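Local structure of carbohydrate binding family 6 (Clostridium thermocellum, 5A8C) at residues A[102-116]-A[161-175]. The protein is a family 43 glycoside hydrolase with a five-bladed beta-propeller fold that probably removes alpha-L-arabinofuranosyl residues from arabinose-containing polysaccharides. Residues are numbered along the deposited sequence; the frame is centred on the assembly and turned at random.
Sequences WAPSIVYRNNKFYLY and FDPGVFVDDDGQAYM
V165 sets its CG2 methyl over one face of the Y116 ring, 3.7 Å from the ring centroid and 19° off the normal, a CH-pi contact that illustrates how neighbouring blades of a beta-propeller pack through their sheet faces. The M175 chain bends at its last torsion and brings CE to within 3.5 Å of Y116 CD2, while P163 CG meets Y116 CB; beyond the contact, the Y116 hydroxyl bonds to M194 O. The other branch of V165, CG1, lies 3.7 Å from V107 CG2, crossing at about a right angle. Strands 104-109 and 164-167 run nearly parallel, yet a side chain supplies the direct hydrogen bond between them: S105 OG, anti to its own backbone N (chi1 178°), accepts 3.0 Å from V165 N. At the end remote from D162, R109 stretches across so that V167 CG1 sits over the centre of the guanidinium. NH2 donates to G171 O (2.8 Å), tilted 29° from the carbonyl plane, and NH1 reaches A173 N through a water. Two further waters bridge W102 O to D162 and A103 O to P163 O near what is probably the active-site pocket, where D162 OD2 bonds to A212 N and a bound Tris, probably from the crystallisation liquor. Apolar packing between blades is thus pinned mid-strand by the S105 bond and at both ends by direct or water-mediated polar links.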
loop_
_atom_site.group_PDB
_atom_site.type_symbol
_atom_site.label_atom_id
_atom_site.label_comp_id
_atom_site.label_asym_id
_atom_site.label_seq_id
_atom_site.Cartn_x
_atom_site.Cartn_y
_atom_site.Cartn_z
ATOM N N TRP A 102 2.199 6.608 -7.209
ATOM C CA TRP A 102 1.149 6.486 -6.225
ATOM C C TRP A 102 1.220 5.149 -5.507
ATOM O O TRP A 102 1.287 4.091 -6.168
ATOM C CB TRP A 102 -0.235 6.582 -6.925
ATOM C CG TRP A 102 -0.518 7.858 -7.617
ATOM C CD1 TRP A 102 0.280 8.942 -7.771
ATOM C CD2 TRP A 102 -1.752 8.180 -8.259
ATOM N NE1 TRP A 102 -0.392 9.945 -8.467
ATOM C CE2 TRP A 102 -1.640 9.458 -8.795
ATOM C CE3 TRP A 102 -2.954 7.452 -8.467
ATOM C CZ2 TRP A 102 -2.662 10.058 -9.526
ATOM C CZ3 TRP A 102 -3.940 8.063 -9.197
ATOM C CH2 TRP A 102 -3.804 9.319 -9.717
ATOM N N ALA A 103 1.068 5.157 -4.185
ATOM C CA ALA A 103 0.725 3.979 -3.383
ATOM C C ALA A 103 1.743 2.854 -3.513
ATOM O O ALA A 103 1.509 1.833 -4.160
ATOM C CB ALA A 103 -0.694 3.493 -3.667
ATOM N N PRO A 104 2.916 3.038 -2.907
ATOM C CA PRO A 104 3.994 2.070 -3.082
ATOM C C PRO A 104 3.690 0.716 -2.468
ATOM O O PRO A 104 2.965 0.572 -1.481
ATOM C CB PRO A 104 5.179 2.757 -2.357
ATOM C CG PRO A 104 4.520 3.601 -1.302
ATOM C CD PRO A 104 3.268 4.107 -1.967
ATOM N N SER A 105 4.363 -0.314 -3.006
ATOM C CA SER A 105 4.440 -1.641 -2.388
ATOM C C SER A 105 5.911 -1.998 -2.311
ATOM O O SER A 105 6.625 -1.877 -3.291
ATOM C CB SER A 105 3.697 -2.653 -3.230
ATOM O OG SER A 105 3.769 -3.959 -2.701
ATOM N N ILE A 106 6.391 -2.399 -1.119
ATOM C CA ILE A 106 7.808 -2.690 -0.905
ATOM C C ILE A 106 7.982 -4.191 -0.614
ATOM O O ILE A 106 7.239 -4.764 0.204
ATOM C CB ILE A 106 8.360 -1.825 0.259
ATOM C CG1 ILE A 106 9.865 -2.032 0.450
ATOM C CG2 ILE A 106 7.589 -2.007 1.555
ATOM C CD1 ILE A 106 10.735 -1.522 -0.650
ATOM N N VAL A 107 9.028 -4.750 -1.190
ATOM C CA VAL A 107 9.423 -6.151 -0.941
ATOM C C VAL A 107 10.947 -6.174 -0.834
ATOM O O VAL A 107 11.649 -5.575 -1.643
ATOM C CB VAL A 107 8.954 -7.090 -2.078
ATOM C CG1 VAL A 107 9.383 -8.505 -1.793
ATOM C CG2 VAL A 107 7.463 -7.020 -2.229
ATOM N N TYR A 108 11.441 -6.945 0.157
ATOM C CA TYR A 108 12.868 -7.267 0.291
ATOM C C TYR A 108 13.078 -8.707 -0.202
ATOM O O TYR A 108 12.492 -9.621 0.357
ATOM C CB TYR A 108 13.293 -7.091 1.742
ATOM C CG TYR A 108 14.713 -7.490 2.065
ATOM C CD1 TYR A 108 15.801 -6.931 1.404
ATOM C CD2 TYR A 108 14.993 -8.430 3.065
ATOM C CE1 TYR A 108 17.115 -7.268 1.718
ATOM C CE2 TYR A 108 16.299 -8.775 3.363
ATOM C CZ TYR A 108 17.353 -8.201 2.695
ATOM O OH TYR A 108 18.632 -8.590 3.024
ATOM N N ARG A 109 13.832 -8.844 -1.293
ATOM C CA ARG A 109 14.064 -10.188 -1.866
ATOM C C ARG A 109 15.399 -10.168 -2.541
ATOM O O ARG A 109 15.791 -9.124 -3.099
ATOM C CB ARG A 109 12.971 -10.546 -2.884
ATOM C CG ARG A 109 12.972 -12.028 -3.251
ATOM C CD ARG A 109 11.930 -12.407 -4.232
ATOM N NE ARG A 109 11.859 -13.853 -4.334
ATOM C CZ ARG A 109 11.028 -14.528 -5.117
ATOM N NH1 ARG A 109 10.199 -13.907 -5.906
ATOM N NH2 ARG A 109 11.061 -15.851 -5.096
ATOM N N ASN A 110 16.123 -11.278 -2.558
ATOM C CA ASN A 110 17.397 -11.305 -3.299
ATOM C C ASN A 110 18.372 -10.295 -2.758
ATOM O O ASN A 110 19.247 -9.869 -3.501
ATOM C CB ASN A 110 17.208 -11.045 -4.839
ATOM C CG ASN A 110 16.078 -11.862 -5.469
ATOM O OD1 ASN A 110 15.962 -13.065 -5.155
ATOM N ND2 ASN A 110 15.254 -11.224 -6.357
ATOM N N ASN A 111 18.248 -9.929 -1.499
ATOM C CA ASN A 111 19.061 -8.906 -0.893
ATOM C C ASN A 111 18.966 -7.560 -1.637
ATOM O O ASN A 111 19.897 -6.732 -1.588
ATOM C CB ASN A 111 20.510 -9.317 -0.747
ATOM C CG ASN A 111 21.251 -8.517 0.280
ATOM O OD1 ASN A 111 20.699 -8.110 1.312
ATOM N ND2 ASN A 111 22.492 -8.313 0.024
ATOM N N LYS A 112 17.803 -7.288 -2.203
ATOM C CA LYS A 112 17.484 -6.039 -2.889
ATOM C C LYS A 112 16.097 -5.607 -2.445
ATOM O O LYS A 112 15.327 -6.371 -1.847
ATOM C CB LYS A 112 17.531 -6.190 -4.423
ATOM C CG LYS A 112 18.931 -6.485 -4.937
ATOM C CD LYS A 112 19.001 -6.704 -6.459
ATOM C CE LYS A 112 20.268 -7.485 -6.781
ATOM N NZ LYS A 112 20.175 -8.867 -6.250
ATOM N N PHE A 113 15.771 -4.365 -2.763
ATOM C CA PHE A 113 14.507 -3.760 -2.425
ATOM C C PHE A 113 13.770 -3.402 -3.715
ATOM O O PHE A 113 14.333 -2.760 -4.601
ATOM C CB PHE A 113 14.726 -2.493 -1.586
ATOM C CG PHE A 113 15.392 -2.805 -0.258
ATOM C CD1 PHE A 113 16.765 -2.939 -0.204
ATOM C CD2 PHE A 113 14.634 -3.077 0.838
ATOM C CE1 PHE A 113 17.396 -3.332 0.977
ATOM C CE2 PHE A 113 15.261 -3.455 2.046
ATOM C CZ PHE A 113 16.648 -3.595 2.070
ATOM N N TYR A 114 12.519 -3.862 -3.781
ATOM C CA TYR A 114 11.669 -3.670 -4.949
ATOM C C TYR A 114 10.481 -2.840 -4.523
ATOM O O TYR A 114 9.749 -3.215 -3.587
ATOM C CB TYR A 114 11.188 -5.042 -5.499
ATOM C CG TYR A 114 12.352 -5.876 -5.918
ATOM C CD1 TYR A 114 12.893 -5.744 -7.201
ATOM C CD2 TYR A 114 12.956 -6.789 -5.056
ATOM C CE1 TYR A 114 14.013 -6.447 -7.574
ATOM C CE2 TYR A 114 14.071 -7.510 -5.439
ATOM C CZ TYR A 114 14.574 -7.365 -6.719
ATOM O OH TYR A 114 15.657 -8.138 -7.060
ATOM N N LEU A 115 10.329 -1.683 -5.153
ATOM C CA LEU A 115 9.336 -0.680 -4.825
ATOM C C LEU A 115 8.414 -0.527 -6.029
ATOM O O LEU A 115 8.803 0.032 -7.036
ATOM C CB LEU A 115 10.078 0.618 -4.501
ATOM C CG LEU A 115 9.259 1.781 -4.002
ATOM C CD1 LEU A 115 8.674 1.487 -2.613
ATOM C CD2 LEU A 115 10.150 3.040 -3.888
ATOM N N TYR A 116 7.214 -1.050 -5.898
ATOM C CA TYR A 116 6.225 -1.002 -6.989
ATOM C C TYR A 116 5.365 0.222 -6.807
ATOM O O TYR A 116 5.140 0.653 -5.658
ATOM C CB TYR A 116 5.370 -2.295 -6.988
ATOM C CG TYR A 116 6.220 -3.508 -7.116
ATOM C CD1 TYR A 116 6.765 -4.139 -6.010
ATOM C CD2 TYR A 116 6.482 -4.055 -8.381
ATOM C CE1 TYR A 116 7.612 -5.235 -6.126
ATOM C CE2 TYR A 116 7.305 -5.163 -8.501
ATOM C CZ TYR A 116 7.869 -5.745 -7.403
ATOM O OH TYR A 116 8.717 -6.807 -7.488
ATOM N N PHE A 161 -3.959 0.251 -10.865
ATOM C CA PHE A 161 -3.089 0.894 -9.913
ATOM C C PHE A 161 -3.014 0.105 -8.616
ATOM O O PHE A 161 -3.570 -0.998 -8.467
ATOM C CB PHE A 161 -3.445 2.387 -9.750
ATOM C CG PHE A 161 -4.728 2.733 -9.056
ATOM C CD1 PHE A 161 -5.550 1.828 -8.367
ATOM C CD2 PHE A 161 -5.093 4.073 -9.021
ATOM C CE1 PHE A 161 -6.669 2.229 -7.701
ATOM C CE2 PHE A 161 -6.229 4.483 -8.332
ATOM C CZ PHE A 161 -6.997 3.564 -7.639
ATOM N N ASP A 162 -2.341 0.723 -7.623
ATOM C CA ASP A 162 -2.346 0.269 -6.236
ATOM C C ASP A 162 -1.809 -1.173 -6.068
ATOM O O ASP A 162 -2.482 -2.040 -5.510
ATOM C CB ASP A 162 -3.701 0.450 -5.556
ATOM C CG ASP A 162 -4.046 1.889 -5.173
ATOM O OD1 ASP A 162 -3.369 2.826 -5.626
ATOM O OD2 ASP A 162 -5.040 1.993 -4.413
ATOM N N PRO A 163 -0.585 -1.415 -6.508
ATOM C CA PRO A 163 -0.030 -2.748 -6.381
ATOM C C PRO A 163 0.132 -3.188 -4.959
ATOM O O PRO A 163 0.491 -2.412 -4.070
ATOM C CB PRO A 163 1.342 -2.637 -7.038
ATOM C CG PRO A 163 1.708 -1.175 -6.854
ATOM C CD PRO A 163 0.415 -0.459 -7.035
ATOM N N GLY A 164 -0.021 -4.486 -4.730
ATOM C CA GLY A 164 0.320 -5.161 -3.485
ATOM C C GLY A 164 1.055 -6.435 -3.792
ATOM O O GLY A 164 0.458 -7.336 -4.380
ATOM N N VAL A 165 2.349 -6.492 -3.540
ATOM C CA VAL A 165 3.179 -7.632 -3.914
ATOM C C VAL A 165 3.469 -8.483 -2.678
ATOM O O VAL A 165 3.642 -7.969 -1.575
ATOM C CB VAL A 165 4.444 -7.151 -4.651
ATOM C CG1 VAL A 165 5.360 -8.299 -5.035
ATOM C CG2 VAL A 165 4.074 -6.347 -5.874
ATOM N N PHE A 166 3.523 -9.790 -2.907
ATOM C CA PHE A 166 3.655 -10.787 -1.890
ATOM C C PHE A 166 4.498 -11.958 -2.445
ATOM O O PHE A 166 4.249 -12.364 -3.571
ATOM C CB PHE A 166 2.212 -11.252 -1.507
ATOM C CG PHE A 166 2.185 -12.524 -0.767
ATOM C CD1 PHE A 166 2.513 -12.602 0.584
ATOM C CD2 PHE A 166 1.790 -13.700 -1.391
ATOM C CE1 PHE A 166 2.511 -13.824 1.286
ATOM C CE2 PHE A 166 1.731 -14.889 -0.698
ATOM C CZ PHE A 166 2.092 -14.966 0.615
ATOM N N VAL A 167 5.360 -12.531 -1.605
ATOM C CA VAL A 167 6.183 -13.681 -1.980
ATOM C C VAL A 167 5.753 -14.867 -1.112
ATOM O O VAL A 167 5.860 -14.778 0.101
ATOM C CB VAL A 167 7.690 -13.385 -1.851
ATOM C CG1 VAL A 167 8.503 -14.587 -2.293
ATOM C CG2 VAL A 167 8.082 -12.145 -2.617
ATOM N N ASP A 168 5.271 -15.925 -1.753
ATOM C CA ASP A 168 4.741 -17.082 -1.013
ATOM C C ASP A 168 5.875 -18.036 -0.594
ATOM O O ASP A 168 7.041 -17.917 -0.999
ATOM C CB ASP A 168 3.709 -17.771 -1.864
ATOM C CG ASP A 168 2.633 -18.520 -1.078
ATOM O OD1 ASP A 168 2.710 -18.597 0.151
ATOM O OD2 ASP A 168 1.729 -19.043 -1.791
ATOM N N ASP A 169 5.492 -19.004 0.241
ATOM C CA ASP A 169 6.396 -19.988 0.775
ATOM C C ASP A 169 7.093 -20.828 -0.273
ATOM O O ASP A 169 8.213 -21.279 -0.085
ATOM C CB ASP A 169 5.612 -20.985 1.679
ATOM C CG ASP A 169 5.118 -20.400 2.956
ATOM O OD1 ASP A 169 5.804 -19.584 3.597
ATOM O OD2 ASP A 169 4.035 -20.860 3.434
ATOM N N ASP A 170 6.398 -21.077 -1.389
ATOM C CA ASP A 170 6.896 -21.828 -2.539
ATOM C C ASP A 170 7.806 -21.029 -3.414
ATOM O O ASP A 170 8.273 -21.527 -4.445
ATOM C CB ASP A 170 5.715 -22.382 -3.376
ATOM C CG ASP A 170 4.807 -21.309 -3.956
ATOM O OD1 ASP A 170 5.056 -20.126 -3.799
ATOM O OD2 ASP A 170 3.797 -21.700 -4.602
ATOM N N GLY A 171 8.078 -19.760 -3.062
ATOM C CA GLY A 171 8.940 -18.921 -3.851
ATOM C C GLY A 171 8.256 -18.205 -4.993
ATOM O O GLY A 171 8.951 -17.504 -5.740
ATOM N N GLN A 172 6.936 -18.293 -5.087
ATOM C CA GLN A 172 6.218 -17.564 -6.138
ATOM C C GLN A 172 5.799 -16.192 -5.604
ATOM O O GLN A 172 5.075 -16.099 -4.617
ATOM C CB GLN A 172 4.974 -18.344 -6.600
ATOM C CG GLN A 172 4.261 -17.660 -7.768
ATOM C CD GLN A 172 5.136 -17.579 -8.971
ATOM O OE1 GLN A 172 5.434 -18.641 -9.575
ATOM N NE2 GLN A 172 5.565 -16.397 -9.356
ATOM N N ALA A 173 6.232 -15.152 -6.291
ATOM C CA ALA A 173 5.744 -13.793 -6.051
ATOM C C ALA A 173 4.503 -13.532 -6.882
ATOM O O ALA A 173 4.352 -14.006 -8.031
ATOM C CB ALA A 173 6.817 -12.775 -6.412
ATOM N N TYR A 174 3.623 -12.724 -6.316
ATOM C CA TYR A 174 2.362 -12.298 -6.895
ATOM C C TYR A 174 2.204 -10.815 -6.723
ATOM O O TYR A 174 2.521 -10.286 -5.662
ATOM C CB TYR A 174 1.182 -12.964 -6.215
ATOM C CG TYR A 174 1.147 -14.483 -6.303
ATOM C CD1 TYR A 174 1.759 -15.272 -5.339
ATOM C CD2 TYR A 174 0.473 -15.135 -7.334
ATOM C CE1 TYR A 174 1.700 -16.641 -5.380
ATOM C CE2 TYR A 174 0.417 -16.519 -7.375
ATOM C CZ TYR A 174 1.016 -17.264 -6.398
ATOM O OH TYR A 174 0.943 -18.646 -6.464
ATOM N N MET A 175 1.663 -10.139 -7.734
ATOM C CA MET A 175 1.218 -8.746 -7.641
ATOM C C MET A 175 -0.294 -8.703 -7.748
ATOM O O MET A 175 -0.822 -9.082 -8.799
ATOM C CB MET A 175 1.839 -7.869 -8.680
ATOM C CG MET A 175 1.347 -6.424 -8.588
ATOM S SD MET A 175 1.684 -5.341 -9.979
ATOM C CE MET A 175 3.375 -5.158 -9.618
HETATM O O HOH W 1 -1.215 3.264 -7.309
HETATM O O HOH W 2 -0.405 0.101 -3.331
HETATM O O HOH W 3 8.573 -15.186 -8.057
#